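Local coordinates for protein ADP-ribosylating toxin CARDS (Mycoplasma pneumoniae, PDB 4TLV) that transfers the ADP-ribosyl group of NAD(+) to multiple target proteins in vitro and, as the main virulence factor of its bacterium, causes vacuoles to form in mammalian cells, at residues I535-V538 / N542-H545; W448-Y453 / N577-I582; A356-N361 / L583-F588; F524-S529 / Q553-I558; Y455-S460 / M466-G471. All coordinates share one frame; numbering follows the deposited sequence.

Contact 1 of 5, residues I535-V538 / N542-H545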
# COMPACT_ATOMS: atom_id res chain seq x y z
N ILE A 535 19.43 9.13 -9.07
CA ILE A 535 18.60 8.29 -8.20
C ILE A 535 18.75 6.84 -8.65
O ILE A 535 18.39 6.51 -9.77
CB ILE A 535 17.10 8.70 -8.29
CG1 ILE A 535 16.91 10.19 -7.95
CG2 ILE A 535 16.24 7.81 -7.38
CD1 ILE A 535 15.53 10.76 -8.34
N PRO A 536 19.30 5.98 -7.77
CA PRO A 536 19.84 6.34 -6.46
C PRO A 536 21.15 7.10 -6.61
O PRO A 536 21.72 7.12 -7.71
CB PRO A 536 20.12 4.98 -5.82
CG PRO A 536 20.40 4.09 -6.99
CD PRO A 536 19.41 4.54 -8.03
N SER A 537 21.62 7.69 -5.53
CA SER A 537 22.89 8.41 -5.57
C SER A 537 24.05 7.43 -5.72
O SER A 537 23.87 6.22 -5.58
CB SER A 537 23.07 9.20 -4.28
OG SER A 537 23.49 8.33 -3.24
N VAL A 538 25.24 7.96 -5.97
CA VAL A 538 26.42 7.13 -6.13
C VAL A 538 26.64 6.21 -4.92
O VAL A 538 27.07 5.07 -5.08
CB VAL A 538 27.68 7.98 -6.38
CG1 VAL A 538 28.13 8.67 -5.09
CG2 VAL A 538 28.79 7.12 -6.92
N ASN A 542 18.61 7.65 -1.48
CA ASN A 542 17.39 8.06 -2.16
C ASN A 542 17.06 9.53 -1.84
O ASN A 542 16.61 9.84 -0.73
CB ASN A 542 16.23 7.15 -1.74
CG ASN A 542 15.04 7.23 -2.67
OD1 ASN A 542 15.19 7.30 -3.89
ND2 ASN A 542 13.84 7.21 -2.09
N PHE A 543 17.31 10.42 -2.81
CA PHE A 543 17.05 11.85 -2.62
C PHE A 543 15.89 12.33 -3.49
O PHE A 543 15.65 11.79 -4.58
CB PHE A 543 18.28 12.68 -3.04
CG PHE A 543 19.47 12.50 -2.15
CD1 PHE A 543 19.44 12.91 -0.82
CD2 PHE A 543 20.66 12.00 -2.67
CE1 PHE A 543 20.57 12.77 -0.01
CE2 PHE A 543 21.78 11.87 -1.87
CZ PHE A 543 21.73 12.25 -0.54
N ARG A 544 15.19 13.36 -3.01
CA ARG A 544 14.22 14.10 -3.81
C ARG A 544 14.30 15.58 -3.45
O ARG A 544 14.74 15.94 -2.35
CB ARG A 544 12.79 13.64 -3.50
CG ARG A 544 12.49 12.17 -3.83
CD ARG A 544 12.46 11.93 -5.35
NE ARG A 544 11.99 10.56 -5.63
CZ ARG A 544 12.75 9.47 -5.53
NH1 ARG A 544 14.03 9.55 -5.16
NH2 ARG A 544 12.22 8.28 -5.80
N HIS A 545 13.85 16.44 -4.36
CA HIS A 545 13.50 17.81 -4.01
C HIS A 545 12.06 17.82 -3.49
O HIS A 545 11.24 16.99 -3.89
CB HIS A 545 13.65 18.73 -5.23
CG HIS A 545 15.06 18.89 -5.69
ND1 HIS A 545 15.40 19.16 -7.00
CD2 HIS A 545 16.23 18.77 -5.02
CE1 HIS A 545 16.72 19.23 -7.11
NE2 HIS A 545 17.24 19.00 -5.92
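With CG1 of Ile535 trans to the carbonyl carbon (chi1 -56°) and CD1 extended beyond it (chi2 166°), the side chain lies across the guanidinium group of Arg544; the arginine is bent at chi2 (-70°), which returns NH1 toward its own strand, and meets the isoleucine at about a right angle. CD1 rests over one face of that flat group, 3.7 Å from Arg544 NH1, while the other branch, CG2 of Ile535, comes within 3.6 Å of the same nitrogen. A branched aliphatic residue suits this place, because it covers a guanidinium face without competing for the N-H groups in its plane. NH1 is used within 542-545: it donates to the backbone O of Phe543 at 2.8 Å, in the guanidinium plane, and to OD1 of Asn542, also at 2.8 Å, less straight and tilted. Both acceptors receive the nitrogen from above their carbonyl planes. CB of Ser537 sits 3.8 Å from CE2 of the Phe543 ring, and Ser537 OG is bonded to Glu539 and to the backbone N of Leu541, in the intervening loop. The peptide before Pro536 is cis, which bends the loop between these two residues. Arg544 NH2 forms a salt bridge with Asp589, so two bonds at NH1 and one ion pair at NH2 fix the guanidinium of this buried arginine, while Ile535 supplies an apolar cover that would probably strengthen those polar links.

Contact 2 of 5, residues W448-Y453 / N577-I582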
# COMPACT_ATOMS: atom_id res chain seq x y z
N TRP A 448 18.43 14.54 6.04
CA TRP A 448 19.45 14.98 5.11
C TRP A 448 20.78 14.35 5.47
O TRP A 448 20.92 13.75 6.54
CB TRP A 448 19.51 16.51 4.98
CG TRP A 448 19.83 17.31 6.23
CD1 TRP A 448 18.96 17.65 7.23
CD2 TRP A 448 21.08 17.94 6.56
NE1 TRP A 448 19.60 18.43 8.18
CE2 TRP A 448 20.90 18.62 7.79
CE3 TRP A 448 22.34 17.98 5.93
CZ2 TRP A 448 21.93 19.33 8.41
CZ3 TRP A 448 23.37 18.70 6.55
CH2 TRP A 448 23.16 19.36 7.78
N TYR A 449 21.73 14.45 4.55
CA TYR A 449 22.98 13.73 4.62
C TYR A 449 24.12 14.68 4.30
O TYR A 449 24.03 15.48 3.38
CB TYR A 449 22.95 12.61 3.59
CG TYR A 449 24.18 11.75 3.51
CD1 TYR A 449 24.37 10.69 4.38
CD2 TYR A 449 25.13 11.98 2.52
CE1 TYR A 449 25.48 9.89 4.28
CE2 TYR A 449 26.24 11.18 2.41
CZ TYR A 449 26.42 10.14 3.29
OH TYR A 449 27.54 9.35 3.17
N TRP A 450 25.19 14.60 5.07
CA TRP A 450 26.33 15.45 4.82
C TRP A 450 27.61 14.76 5.23
O TRP A 450 27.80 14.43 6.40
CB TRP A 450 26.19 16.81 5.52
CG TRP A 450 27.27 17.78 5.10
CD1 TRP A 450 28.27 18.28 5.88
CD2 TRP A 450 27.47 18.32 3.79
NE1 TRP A 450 29.07 19.11 5.14
CE2 TRP A 450 28.61 19.15 3.85
CE3 TRP A 450 26.81 18.18 2.56
CZ2 TRP A 450 29.10 19.85 2.74
CZ3 TRP A 450 27.29 18.87 1.45
CH2 TRP A 450 28.42 19.70 1.55
N ARG A 451 28.46 14.49 4.24
CA ARG A 451 29.79 13.94 4.48
C ARG A 451 29.79 12.68 5.33
O ARG A 451 30.65 12.51 6.20
CB ARG A 451 30.69 15.01 5.10
CG ARG A 451 30.99 16.17 4.16
CD ARG A 451 31.84 17.25 4.82
NE ARG A 451 33.10 16.74 5.35
CZ ARG A 451 34.22 16.60 4.63
NH1 ARG A 451 34.22 16.93 3.34
NH2 ARG A 451 35.33 16.14 5.20
N GLY A 452 28.83 11.80 5.09
CA GLY A 452 28.77 10.53 5.79
C GLY A 452 27.89 10.52 7.02
O GLY A 452 27.64 9.46 7.60
N TYR A 453 27.41 11.68 7.43
CA TYR A 453 26.54 11.79 8.61
C TYR A 453 25.08 12.04 8.24
O TYR A 453 24.78 12.86 7.37
CB TYR A 453 27.04 12.91 9.53
CG TYR A 453 28.42 12.66 10.09
CD1 TYR A 453 28.61 11.79 11.16
CD2 TYR A 453 29.54 13.28 9.53
CE1 TYR A 453 29.88 11.55 11.67
CE2 TYR A 453 30.80 13.05 10.04
CZ TYR A 453 30.97 12.18 11.11
OH TYR A 453 32.23 11.96 11.61
N ASN A 577 26.07 26.93 0.41
CA ASN A 577 26.02 26.48 1.80
C ASN A 577 24.65 25.92 2.16
O ASN A 577 24.23 25.98 3.32
CB ASN A 577 26.36 27.65 2.74
CG ASN A 577 26.36 27.23 4.20
OD1 ASN A 577 26.92 26.19 4.55
ND2 ASN A 577 25.73 28.04 5.05
N VAL A 578 23.93 25.39 1.18
CA VAL A 578 22.64 24.77 1.49
C VAL A 578 22.48 23.42 0.81
O VAL A 578 23.11 23.13 -0.19
CB VAL A 578 21.45 25.67 1.13
CG1 VAL A 578 21.56 27.01 1.85
CG2 VAL A 578 21.33 25.85 -0.37
N GLU A 579 21.62 22.59 1.40
CA GLU A 579 21.36 21.26 0.87
C GLU A 579 19.93 21.25 0.37
O GLU A 579 19.02 21.54 1.13
CB GLU A 579 21.51 20.23 1.98
CG GLU A 579 21.30 18.78 1.50
CD GLU A 579 22.19 18.45 0.31
OE1 GLU A 579 23.40 18.23 0.51
OE2 GLU A 579 21.68 18.43 -0.83
N ASP A 580 19.74 20.96 -0.91
CA ASP A 580 18.38 20.83 -1.42
C ASP A 580 17.96 19.38 -1.64
O ASP A 580 16.81 19.10 -1.96
CB ASP A 580 18.14 21.69 -2.67
CG ASP A 580 18.94 21.24 -3.87
OD1 ASP A 580 19.70 20.25 -3.81
OD2 ASP A 580 18.79 21.91 -4.93
N LYS A 581 18.88 18.45 -1.43
CA LYS A 581 18.54 17.04 -1.54
C LYS A 581 18.03 16.53 -0.19
O LYS A 581 18.77 16.54 0.79
CB LYS A 581 19.74 16.23 -2.00
CG LYS A 581 20.22 16.60 -3.40
CD LYS A 581 21.42 15.76 -3.81
CE LYS A 581 22.65 16.15 -3.02
NZ LYS A 581 23.15 15.01 -2.21
N ILE A 582 16.77 16.11 -0.16
CA ILE A 582 16.17 15.57 1.05
C ILE A 582 16.15 14.04 0.96
O ILE A 582 15.76 13.49 -0.07
CB ILE A 582 14.72 16.10 1.26
CG1 ILE A 582 14.64 17.62 1.05
CG2 ILE A 582 14.16 15.66 2.64
CD1 ILE A 582 15.61 18.43 1.97
O HOH W 1 20.85 15.45 2.07
O HOH W 2 23.55 15.54 0.74
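Glu579 reaches toward strand 448-450 and meets it through OE1, directly and by way of one water. Its CB points at that strand, and CG, trans to the backbone N (chi1 -178°), comes 3.4 Å from a second water, which takes the N-H of Tyr449 and donates to Lys581 O at 2.7 Å, so backbone groups that do not pair directly are joined through solvent. The bend at chi2 (53°) then turns the carboxylate along its own segment. There OE2 accepts the backbone N-H of Lys581 at 2.9 Å through its anti lone pair; the ammonium NZ of Lys581 is a longer salt-bridge partner of the same oxygen. OE1 lies 4.0 Å from both Tyr449 O and CE3 of Trp450, with the indole and carboxylate planes 52° apart. The first water, 2.7 Å from Tyr449 O, bonds OE1 weakly and accepts from Lys581 NZ. Glutamate suits the place: it is long enough to present one oxygen to its own backbone and the other to strand 448-450. The partner is a two-residue beta-hairpin, with a type I' turn and paired backbone bonds between Trp450 and Tyr453, packed beside strand 578-583 of the D3 beta-trefoil.

Contact 3 of 5, residues A356-N361 / L583-F588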
# COMPACT_ATOMS: atom_id res chain seq x y z
N ALA A 356 0.95 2.72 8.25
CA ALA A 356 1.71 3.25 7.12
C ALA A 356 1.56 2.29 5.97
O ALA A 356 1.75 1.09 6.15
CB ALA A 356 3.18 3.37 7.48
N VAL A 357 1.28 2.81 4.78
CA VAL A 357 0.97 1.94 3.65
C VAL A 357 2.20 1.22 3.12
O VAL A 357 2.07 0.22 2.42
CB VAL A 357 0.27 2.68 2.51
CG1 VAL A 357 -1.08 3.21 2.98
CG2 VAL A 357 1.15 3.81 1.97
N ASN A 358 3.39 1.73 3.44
CA ASN A 358 4.62 1.16 2.92
C ASN A 358 5.42 0.39 3.95
O ASN A 358 6.53 -0.02 3.66
CB ASN A 358 5.50 2.25 2.28
CG ASN A 358 5.84 3.38 3.26
OD1 ASN A 358 5.02 3.74 4.11
ND2 ASN A 358 7.04 3.95 3.13
N ALA A 359 4.88 0.18 5.14
CA ALA A 359 5.65 -0.50 6.19
C ALA A 359 5.49 -2.01 6.10
O ALA A 359 4.43 -2.56 6.44
CB ALA A 359 5.21 0.01 7.57
N VAL A 360 6.54 -2.70 5.64
CA VAL A 360 6.48 -4.15 5.47
C VAL A 360 6.21 -4.84 6.81
O VAL A 360 5.51 -5.85 6.86
CB VAL A 360 7.77 -4.70 4.81
CG1 VAL A 360 7.74 -6.24 4.74
CG2 VAL A 360 7.94 -4.12 3.40
N ASN A 361 6.72 -4.28 7.90
CA ASN A 361 6.51 -4.89 9.21
C ASN A 361 5.08 -4.75 9.75
O ASN A 361 4.75 -5.32 10.78
CB ASN A 361 7.56 -4.43 10.24
CG ASN A 361 7.51 -2.92 10.52
OD1 ASN A 361 6.62 -2.21 10.04
ND2 ASN A 361 8.47 -2.44 11.31
N LEU A 583 16.58 13.35 2.01
CA LEU A 583 16.47 11.89 2.05
C LEU A 583 15.01 11.49 2.24
O LEU A 583 14.33 12.04 3.11
CB LEU A 583 17.28 11.30 3.21
CG LEU A 583 18.81 11.36 3.13
CD1 LEU A 583 19.41 11.02 4.49
CD2 LEU A 583 19.29 10.39 2.08
N VAL A 584 14.56 10.51 1.45
CA VAL A 584 13.20 9.96 1.57
C VAL A 584 13.28 8.43 1.54
O VAL A 584 14.06 7.85 0.77
CB VAL A 584 12.29 10.42 0.40
CG1 VAL A 584 10.81 10.20 0.77
CG2 VAL A 584 12.53 11.90 0.06
N LYS A 585 12.47 7.77 2.37
CA LYS A 585 12.52 6.32 2.48
C LYS A 585 12.40 5.64 1.10
O LYS A 585 11.49 5.95 0.33
CB LYS A 585 11.41 5.84 3.43
CG LYS A 585 11.33 4.31 3.64
CD LYS A 585 10.41 3.99 4.84
CE LYS A 585 10.00 2.51 4.89
NZ LYS A 585 11.20 1.63 4.93
N ASP A 586 13.30 4.73 0.80
CA ASP A 586 13.24 4.02 -0.48
C ASP A 586 11.88 3.39 -0.67
O ASP A 586 11.41 2.70 0.23
CB ASP A 586 14.27 2.90 -0.53
CG ASP A 586 15.56 3.33 -1.17
OD1 ASP A 586 16.39 3.94 -0.46
OD2 ASP A 586 15.75 3.05 -2.38
N GLY A 587 11.28 3.60 -1.84
CA GLY A 587 10.00 2.98 -2.18
C GLY A 587 8.77 3.75 -1.74
O GLY A 587 7.65 3.29 -1.93
N PHE A 588 8.96 4.91 -1.13
CA PHE A 588 7.86 5.71 -0.61
C PHE A 588 6.87 6.08 -1.72
O PHE A 588 5.70 6.30 -1.44
CB PHE A 588 8.38 6.99 0.05
CG PHE A 588 8.72 8.07 -0.94
CD1 PHE A 588 9.90 8.01 -1.67
CD2 PHE A 588 7.84 9.11 -1.17
CE1 PHE A 588 10.21 9.00 -2.60
CE2 PHE A 588 8.13 10.10 -2.10
CZ PHE A 588 9.31 10.05 -2.81
O HOH W 3 8.86 2.44 1.31
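Asn358, Lys585 and Phe588 carry this contact between two beta-trefoil domains: a type I turn of D2, 356-359, meets the segment that follows the last strand of D3 and forms a type II turn, 585-588. Asn358 has the most surface buried. Its CG stands between the backbone N and the carbonyl carbon (chi1 57°), which directs the amide at the D3 turn. There ND2 lies beside the aliphatic end of Lys585, 3.7 Å from CE and 3.8 Å from CD, the two side chains crossing at a slant. Lysine suits this edge because its chain, extended through chi1 to chi3, lays CD and CE alongside ND2 and turns only at chi4. The Asn358 amide also approaches the backbone of Phe588, with ND2 4.2 Å from its CA; the phenylalanine ring has Val584 CG1 over the centre of one face. Gly587 (phi 87°) fills the turn position just before Phe588, where a CB would press on the carbonyl O of Asp586. Asparagine suits the boundary because its amide offers both an acceptor and a donor: OD1 accepts from the backbone N of Asp443. ND2 donates to a water at 3.0 Å, and that water donates to O of Asp586 at 2.8 Å.

Contact 4 of 5, residues F524-S529 / Q553-I558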
# COMPACT_ATOMS: atom_id res chain seq x y z
N PHE A 524 0.22 23.96 3.57
CA PHE A 524 0.50 22.71 4.28
C PHE A 524 0.67 21.55 3.30
O PHE A 524 0.87 20.41 3.72
CB PHE A 524 -0.64 22.35 5.25
CG PHE A 524 -0.67 23.17 6.52
CD1 PHE A 524 0.12 22.81 7.60
CD2 PHE A 524 -1.52 24.26 6.64
CE1 PHE A 524 0.08 23.55 8.78
CE2 PHE A 524 -1.56 25.00 7.81
CZ PHE A 524 -0.77 24.65 8.88
N LYS A 525 0.56 21.84 2.00
CA LYS A 525 0.68 20.81 0.95
C LYS A 525 2.03 20.78 0.25
O LYS A 525 2.54 21.82 -0.19
CB LYS A 525 -0.45 20.97 -0.07
CG LYS A 525 -1.84 20.89 0.56
CD LYS A 525 -2.91 20.72 -0.49
CE LYS A 525 -4.26 20.46 0.19
NZ LYS A 525 -5.33 20.41 -0.84
N TRP A 526 2.60 19.58 0.12
CA TRP A 526 3.94 19.40 -0.45
C TRP A 526 3.95 18.27 -1.48
O TRP A 526 3.11 17.37 -1.44
CB TRP A 526 4.94 19.08 0.66
CG TRP A 526 4.96 20.11 1.73
CD1 TRP A 526 4.13 20.18 2.81
CD2 TRP A 526 5.83 21.23 1.81
NE1 TRP A 526 4.43 21.29 3.56
CE2 TRP A 526 5.48 21.95 2.97
CE3 TRP A 526 6.88 21.70 1.01
CZ2 TRP A 526 6.15 23.12 3.36
CZ3 TRP A 526 7.55 22.87 1.41
CH2 TRP A 526 7.18 23.56 2.57
N TYR A 527 4.91 18.32 -2.39
CA TYR A 527 5.10 17.22 -3.34
C TYR A 527 6.57 16.98 -3.60
O TYR A 527 7.42 17.84 -3.34
CB TYR A 527 4.35 17.49 -4.65
CG TYR A 527 4.87 18.68 -5.42
CD1 TYR A 527 4.49 19.97 -5.09
CD2 TYR A 527 5.76 18.51 -6.48
CE1 TYR A 527 4.98 21.07 -5.81
CE2 TYR A 527 6.26 19.59 -7.19
CZ TYR A 527 5.86 20.87 -6.85
OH TYR A 527 6.36 21.94 -7.56
N PHE A 528 6.89 15.78 -4.09
CA PHE A 528 8.27 15.37 -4.31
C PHE A 528 8.63 15.48 -5.79
O PHE A 528 7.77 15.28 -6.65
CB PHE A 528 8.47 13.92 -3.83
CG PHE A 528 8.16 13.73 -2.37
CD1 PHE A 528 6.85 13.57 -1.93
CD2 PHE A 528 9.19 13.70 -1.43
CE1 PHE A 528 6.56 13.41 -0.58
CE2 PHE A 528 8.91 13.54 -0.07
CZ PHE A 528 7.60 13.39 0.35
N SER A 529 9.89 15.81 -6.06
CA SER A 529 10.40 16.00 -7.43
C SER A 529 11.70 15.27 -7.63
O SER A 529 12.61 15.37 -6.81
CB SER A 529 10.67 17.49 -7.72
OG SER A 529 9.52 18.27 -7.52
N GLN A 553 7.43 26.93 -3.55
CA GLN A 553 8.51 27.21 -2.61
C GLN A 553 9.22 25.92 -2.31
O GLN A 553 8.57 24.89 -2.07
CB GLN A 553 7.95 27.79 -1.31
CG GLN A 553 7.15 29.07 -1.48
CD GLN A 553 5.65 28.85 -1.70
OE1 GLN A 553 5.20 27.79 -2.16
NE2 GLN A 553 4.86 29.86 -1.36
N GLN A 554 10.56 25.96 -2.31
CA GLN A 554 11.37 24.76 -2.20
C GLN A 554 11.97 24.54 -0.81
O GLN A 554 12.63 25.42 -0.24
CB GLN A 554 12.48 24.72 -3.25
CG GLN A 554 13.20 23.38 -3.28
CD GLN A 554 14.26 23.29 -4.38
OE1 GLN A 554 14.40 24.19 -5.20
NE2 GLN A 554 15.00 22.18 -4.39
N LEU A 555 11.75 23.34 -0.28
CA LEU A 555 12.30 22.95 1.01
C LEU A 555 13.80 22.73 0.90
O LEU A 555 14.27 21.98 0.04
CB LEU A 555 11.63 21.66 1.50
CG LEU A 555 11.87 21.28 2.96
CD1 LEU A 555 11.23 22.36 3.87
CD2 LEU A 555 11.30 19.91 3.27
N LYS A 556 14.56 23.38 1.79
CA LYS A 556 16.00 23.15 1.88
C LYS A 556 16.49 23.22 3.32
O LYS A 556 15.73 23.59 4.22
CB LYS A 556 16.77 24.17 1.03
CG LYS A 556 16.40 24.18 -0.44
CD LYS A 556 17.42 24.98 -1.25
CE LYS A 556 16.87 25.37 -2.61
NZ LYS A 556 17.84 26.24 -3.34
N VAL A 557 17.75 22.86 3.53
CA VAL A 557 18.36 22.90 4.86
C VAL A 557 19.73 23.61 4.81
O VAL A 557 20.52 23.39 3.89
CB VAL A 557 18.61 21.49 5.43
CG1 VAL A 557 19.05 21.59 6.86
CG2 VAL A 557 17.35 20.66 5.35
N ILE A 558 19.99 24.45 5.80
CA ILE A 558 21.29 25.13 5.89
C ILE A 558 22.37 24.16 6.33
O ILE A 558 22.17 23.40 7.27
CB ILE A 558 21.23 26.35 6.83
CG1 ILE A 558 20.20 27.36 6.31
CG2 ILE A 558 22.61 27.00 6.96
CD1 ILE A 558 19.90 28.52 7.26
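Strands 526-529 and 554-558 are not neighbours in their sheet, and the closest pair of alpha carbons across them, those of Trp526 and Leu555, lies 9.2 Å apart. Both strands belong to the D3 beta-trefoil, and strands 543-548 and 578-583 come between them in the order of the antiparallel sheet, so no backbone pairing joins them, and the contact is made by the indole of Trp526 reaching to Leu555 and to the backbone of Gln553. The CB of Trp526 points toward the other strand, and with CG trans to the carbonyl carbon (chi1 -56°) the six-membered part of the indole is carried toward strand 554-558. The leading atom is CZ3, which meets Leu555 CB at 4.3 Å; this is a loose apolar contact, made at a slant to the ring. Leucine suits the spot, since it directs its own CB back toward the indole and presents only hydrocarbon to it. Tryptophan suits the other side because few side chains are long and broad enough to bridge such a distance while also offering a polar N-H. That N-H, at the opposite end of the ring system, donates to the backbone O of Leu494, which fixes the rotation of the indole in a buried setting. The amide of Gln553 is turned to other partners: NE2 donates to O of Leu498 and OE1 accepts from the backbone N of Asp551. What Gln553 offers the indole is its backbone, for its carbonyl O approaches the ring obliquely, 4.2 Å from the same CZ3 of Trp526.

Contact 5 of 5, residues Y455-S460 / M466-G471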
# COMPACT_ATOMS: atom_id res chain seq x y z
N TYR A 455 21.22 13.42 9.30
CA TYR A 455 20.50 14.37 10.14
C TYR A 455 19.00 14.19 10.00
O TYR A 455 18.50 13.76 8.96
CB TYR A 455 20.86 15.79 9.76
CG TYR A 455 22.31 16.12 10.01
CD1 TYR A 455 23.29 15.81 9.07
CD2 TYR A 455 22.71 16.74 11.20
CE1 TYR A 455 24.64 16.11 9.30
CE2 TYR A 455 24.05 17.05 11.44
CZ TYR A 455 25.00 16.73 10.49
OH TYR A 455 26.33 17.04 10.73
N THR A 456 18.29 14.58 11.06
CA THR A 456 16.84 14.42 11.14
C THR A 456 16.22 15.76 11.57
O THR A 456 16.83 16.51 12.35
CB THR A 456 16.48 13.28 12.12
OG1 THR A 456 15.09 12.95 12.00
CG2 THR A 456 16.80 13.67 13.57
N PRO A 457 15.02 16.07 11.07
CA PRO A 457 14.36 17.32 11.45
C PRO A 457 13.96 17.29 12.93
O PRO A 457 13.71 16.21 13.48
CB PRO A 457 13.08 17.33 10.60
CG PRO A 457 13.22 16.20 9.64
CD PRO A 457 14.17 15.23 10.23
N GLN A 458 13.94 18.46 13.55
CA GLN A 458 13.43 18.62 14.91
C GLN A 458 12.25 19.56 14.84
O GLN A 458 12.17 20.38 13.92
CB GLN A 458 14.50 19.22 15.83
CG GLN A 458 15.72 18.36 16.03
CD GLN A 458 15.54 17.30 17.11
OE1 GLN A 458 15.65 16.10 16.85
NE2 GLN A 458 15.29 17.74 18.34
N LEU A 459 11.34 19.47 15.82
CA LEU A 459 10.12 20.25 15.79
C LEU A 459 10.42 21.74 15.88
O LEU A 459 9.61 22.57 15.49
CB LEU A 459 9.19 19.81 16.92
CG LEU A 459 8.55 18.44 16.67
CD1 LEU A 459 7.75 17.98 17.90
CD2 LEU A 459 7.65 18.52 15.45
N SER A 460 11.59 22.06 16.41
CA SER A 460 12.05 23.45 16.51
C SER A 460 12.35 24.10 15.15
O SER A 460 12.43 25.33 15.04
CB SER A 460 13.33 23.48 17.34
OG SER A 460 14.34 22.69 16.72
N MET A 466 21.42 12.37 13.59
CA MET A 466 21.10 10.96 13.68
C MET A 466 20.19 10.64 12.50
O MET A 466 19.59 11.53 11.90
CB MET A 466 20.41 10.62 15.01
CG MET A 466 19.12 11.38 15.23
SD MET A 466 18.22 10.97 16.76
CE MET A 466 17.13 9.67 16.18
N LYS A 467 20.08 9.36 12.16
CA LYS A 467 19.22 8.97 11.07
C LYS A 467 17.77 9.06 11.56
O LYS A 467 17.47 8.70 12.70
CB LYS A 467 19.57 7.57 10.58
CG LYS A 467 18.97 7.23 9.22
CD LYS A 467 19.45 5.88 8.71
CE LYS A 467 18.66 5.44 7.47
NZ LYS A 467 19.19 4.17 6.89
N THR A 468 16.88 9.58 10.73
CA THR A 468 15.47 9.68 11.08
C THR A 468 14.93 8.29 11.37
O THR A 468 15.14 7.37 10.57
CB THR A 468 14.68 10.32 9.94
OG1 THR A 468 15.19 11.64 9.69
CG2 THR A 468 13.21 10.42 10.30
N PRO A 469 14.27 8.11 12.52
CA PRO A 469 13.77 6.75 12.79
C PRO A 469 12.55 6.40 11.95
O PRO A 469 11.84 7.28 11.45
CB PRO A 469 13.37 6.83 14.27
CG PRO A 469 12.98 8.26 14.46
CD PRO A 469 13.96 9.04 13.61
N ASP A 470 12.31 5.10 11.81
CA ASP A 470 11.07 4.63 11.21
C ASP A 470 9.89 5.09 12.06
O ASP A 470 10.01 5.23 13.28
CB ASP A 470 11.06 3.10 11.15
CG ASP A 470 12.17 2.54 10.29
OD1 ASP A 470 12.18 2.83 9.08
OD2 ASP A 470 13.02 1.81 10.84
N GLY A 471 8.76 5.31 11.41
CA GLY A 471 7.50 5.53 12.11
C GLY A 471 7.33 6.91 12.71
O GLY A 471 6.58 7.07 13.70
O HOH W 4 18.25 10.82 8.43
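Thr456 and Thr468 meet hydroxyl to hydroxyl, their OG1 atoms 2.7 Å apart. The torsions make this possible. In Thr456 OG1 is trans to the backbone N (chi1 -169°), which sends it across to the other segment and leaves CG2 between the N and the carbonyl carbon; in Thr468 OG1 lies trans to its carbonyl carbon instead (chi1 -60°), and CG2 takes the place trans to N. The two side chains cross obliquely with the oxygens leading, and CB of Thr468 follows at 3.4 Å from Thr456 OG1. Threonine fits because CB carries both a hydroxyl and a methyl, so in Thr456 one branch meets Thr468 and the other Met466. The Thr468 hydroxyl also bonds to the backbone O of Leu446, so this close pair of oxygens belongs to a wider polar group. The Thr456 methyl, CG2, packs 3.7 Å from CG of Met466, which chi1 (59°) sets between its own backbone N and carbonyl carbon. Pro457 CD lies against Thr468 OG1, and its ring crosses that side chain at about a right angle. A water accepts the N-H of Thr468 and donates to O of Tyr455, each at 3.0 Å, joining backbones that do not pair directly here. Strand 453-457 pairs with strands 448-450 and 463-464 on its two sides, while Pro457 and Thr468 both touch Ile473 of the following strand, 473-476.

In the fold
Contacts 1, 2, 4 and 5 lie within the D3 trefoil, and contact 3 ties that domain to D2. Contacts 1, 2 and 4 all reach one antiparallel sheet, through strands 526-529, 543-548, 554-558 and 578-583: Arg544 O and Ile582 N are 3.0 Å apart, Glu579 N and Val557 O 2.8 Å. Strands 448-450 of contact 2 and 453-457 of contact 5 pair in the small three-stranded sheet, the contact centres 14 Å apart. Segment 577-582 of contact 2 runs straight into 583-588 of contact 3, whose Val584 O takes ND2 of Asn542 from contact 1. None belongs to the N-terminal ADP-ribosyltransferase domain, but Ser529 OG of contact 4 is hydrogen-bonded to Asp101 of that domain.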